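PDB 2BL0: myosin regulatory light chain from Physarum polycephalum, which binds a calcium ion in one of its EF-hands and serves as the regulatory light chain of a myosin II. Local coordinates for residues 21-25 against 26-30. Numbering follows the deposited sequence.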
ATOM      1  N   GLY C  21     -19.934  24.079 -25.350  1.00 13.45           N
ATOM      2  CA  GLY C  21     -18.744  24.127 -24.527  1.00 12.56           C
ATOM      3  C   GLY C  21     -19.004  24.612 -23.108  1.00 10.87           C
ATOM      4  O   GLY C  21     -18.066  24.740 -22.335  1.00 12.13           O
ATOM      5  N   PHE C  22     -20.268  24.845 -22.750  1.00  9.13           N
ATOM      6  CA  PHE C  22     -20.614  25.282 -21.384  1.00  8.60           C
ATOM      7  C   PHE C  22     -22.057  24.957 -21.024  1.00  8.23           C
ATOM      8  O   PHE C  22     -22.893  24.746 -21.912  1.00  7.59           O
ATOM      9  CB  PHE C  22     -20.310  26.779 -21.179  1.00  8.68           C
ATOM     10  CG  PHE C  22     -21.047  27.680 -22.123  1.00  8.48           C
ATOM     11  CD1 PHE C  22     -22.352  28.069 -21.859  1.00  7.79           C
ATOM     12  CD2 PHE C  22     -20.435  28.140 -23.283  1.00  8.08           C
ATOM     13  CE1 PHE C  22     -23.054  28.893 -22.764  1.00  9.02           C
ATOM     14  CE2 PHE C  22     -21.128  28.950 -24.185  1.00 10.34           C
ATOM     15  CZ  PHE C  22     -22.427  29.339 -23.918  1.00  8.56           C
ATOM     16  N   ILE C  23     -22.345  24.924 -19.721  1.00  7.22           N
ATOM     17  CA  ILE C  23     -23.664  24.590 -19.200  1.00  7.13           C
ATOM     18  C   ILE C  23     -24.266  25.794 -18.544  1.00  7.36           C
ATOM     19  O   ILE C  23     -23.714  26.310 -17.572  1.00  6.77           O
ATOM     20  CB  ILE C  23     -23.582  23.466 -18.168  1.00  7.29           C
ATOM     21  CG1 ILE C  23     -22.894  22.234 -18.769  1.00  8.75           C
ATOM     22  CG2 ILE C  23     -24.996  23.164 -17.607  1.00  7.72           C
ATOM     23  CD1 ILE C  23     -22.563  21.165 -17.758  1.00 11.75           C
ATOM     24  N   THR C  24     -25.415  26.217 -19.057  1.00  6.93           N
ATOM     25  CA  THR C  24     -26.168  27.312 -18.490  1.00  7.11           C
ATOM     26  C   THR C  24     -27.169  26.773 -17.482  1.00  7.16           C
ATOM     27  O   THR C  24     -27.381  25.569 -17.410  1.00  6.75           O
ATOM     28  CB  THR C  24     -26.931  28.069 -19.591  1.00  6.79           C
ATOM     29  OG1 THR C  24     -27.824  27.169 -20.257  1.00  7.63           O
ATOM     30  CG2 THR C  24     -25.998  28.543 -20.686  1.00  7.85           C
ATOM     31  N   LYS C  25     -27.810  27.666 -16.725  1.00  8.82           N
ATOM     32  CA  LYS C  25     -28.878  27.259 -15.812  1.00  9.57           C
ATOM     33  C   LYS C  25     -29.987  26.554 -16.578  1.00 10.12           C
ATOM     34  O   LYS C  25     -30.433  25.505 -16.161  1.00 10.67           O
ATOM     35  CB  LYS C  25     -29.470  28.432 -15.033  1.00 10.53           C
ATOM     36  CG  LYS C  25     -28.695  28.773 -13.792  1.00 11.99           C
ATOM     37  CD  LYS C  25     -29.431  29.791 -12.931  1.00 15.06           C
ATOM     38  CE  LYS C  25     -28.629  30.117 -11.692  1.00 15.92           C
ATOM     39  NZ  LYS C  25     -29.483  30.765 -10.638  1.00 17.90           N
ATOM     40  N   GLU C  26     -30.410  27.164 -17.683  1.00  9.94           N
ATOM     41  CA  GLU C  26     -31.360  26.588 -18.634  1.00 10.98           C
ATOM     42  C   GLU C  26     -30.942  25.166 -19.065  1.00  9.76           C
ATOM     43  O   GLU C  26     -31.748  24.218 -19.039  1.00  9.83           O
ATOM     44  CB  GLU C  26     -31.446  27.528 -19.845  1.00 11.34           C
ATOM     45  CG  GLU C  26     -32.522  27.237 -20.863  1.00 14.93           C
ATOM     46  CD  GLU C  26     -33.937  27.568 -20.399  1.00 15.74           C
ATOM     47  OE1 GLU C  26     -34.175  28.562 -19.675  1.00 19.61           O
ATOM     48  OE2 GLU C  26     -34.828  26.804 -20.793  1.00 21.84           O
ATOM     49  N   GLY C  27     -29.688  25.013 -19.454  1.00  8.87           N
ATOM     50  CA  GLY C  27     -29.185  23.717 -19.873  1.00  8.19           C
ATOM     51  C   GLY C  27     -29.134  22.709 -18.743  1.00  7.22           C
ATOM     52  O   GLY C  27     -29.442  21.536 -18.937  1.00  6.71           O
ATOM     53  N   LEU C  28     -28.768  23.161 -17.541  1.00  6.40           N
ATOM     54  CA  LEU C  28     -28.669  22.235 -16.411  1.00  6.44           C
ATOM     55  C   LEU C  28     -30.046  21.695 -16.036  1.00  6.98           C
ATOM     56  O   LEU C  28     -30.189  20.499 -15.762  1.00  6.26           O
ATOM     57  CB  LEU C  28     -27.977  22.873 -15.207  1.00  6.15           C
ATOM     58  CG  LEU C  28     -27.763  21.901 -14.032  1.00  5.76           C
ATOM     59  CD1 LEU C  28     -26.929  20.673 -14.403  1.00  6.91           C
ATOM     60  CD2 LEU C  28     -27.117  22.665 -12.898  1.00  7.87           C
ATOM     61  N   GLN C  29     -31.063  22.556 -16.106  1.00  7.34           N
ATOM     62  CA  GLN C  29     -32.443  22.116 -15.894  1.00  8.08           C
ATOM     63  C   GLN C  29     -32.802  20.985 -16.848  1.00  7.80           C
ATOM     64  O   GLN C  29     -33.399  19.996 -16.441  1.00  8.59           O
ATOM     65  CB  GLN C  29     -33.422  23.270 -16.080  1.00  8.81           C
ATOM     66  CG  GLN C  29     -33.265  24.365 -15.060  1.00 11.00           C
ATOM     67  CD  GLN C  29     -33.822  23.998 -13.691  1.00 14.79           C
ATOM     68  OE1 GLN C  29     -34.092  22.827 -13.399  1.00 17.03           O
ATOM     69  NE2 GLN C  29     -34.005  25.005 -12.849  1.00 17.85           N
ATOM     70  N   THR C  30     -32.440  21.134 -18.118  1.00  7.31           N
ATOM     71  CA  THR C  30     -32.719  20.103 -19.117  1.00  6.71           C
ATOM     72  C   THR C  30     -31.955  18.822 -18.843  1.00  6.86           C
ATOM     73  O   THR C  30     -32.505  17.734 -18.942  1.00  6.91           O
ATOM     74  CB  THR C  30     -32.384  20.654 -20.509  1.00  7.16           C
ATOM     75  OG1 THR C  30     -33.281  21.726 -20.810  1.00  6.45           O
ATOM     76  CG2 THR C  30     -32.659  19.642 -21.593  1.00  7.41           C
TER
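T24 is the N-cap of helix 25-35: its OG1 accepts a hydrogen bond from the backbone N of G27 at 3.0 Å, with an N-H...O angle of 156°. The hydroxyl gets there because OG1 stands between the backbone N and the carbonyl carbon (chi1 59°), which places it within bonding distance of G27 N. T24 also uses its carbonyl: L28 N donates to T24 O at 2.8 Å. One residue on, Q29 N donates to K25 O at 3.0 Å, and CG of Q29 also lies against K25 O. Replacing T24 with a valine would probably leave G27 N without its capping acceptor and weaken the start of the helix. On the buried side, CG2 of I23 meets CB of L28 at 3.8 Å, the two side chains crossing at a slant. This is the junction between loop and exiting helix in the first EF-hand. The short strand 22-24 runs nearly perpendicular to the helix segment, at 87°. It pairs antiparallel with strand 58-60 of the calcium-bound second EF-hand, through backbone bonds between I23 and I59. F12 and F15 of the entering helix pack on I23. Farther out, L28 touches F44 and F48 of helix 41-51, and K25 NZ is hydrogen-bonded to N45 OD1 on that same helix.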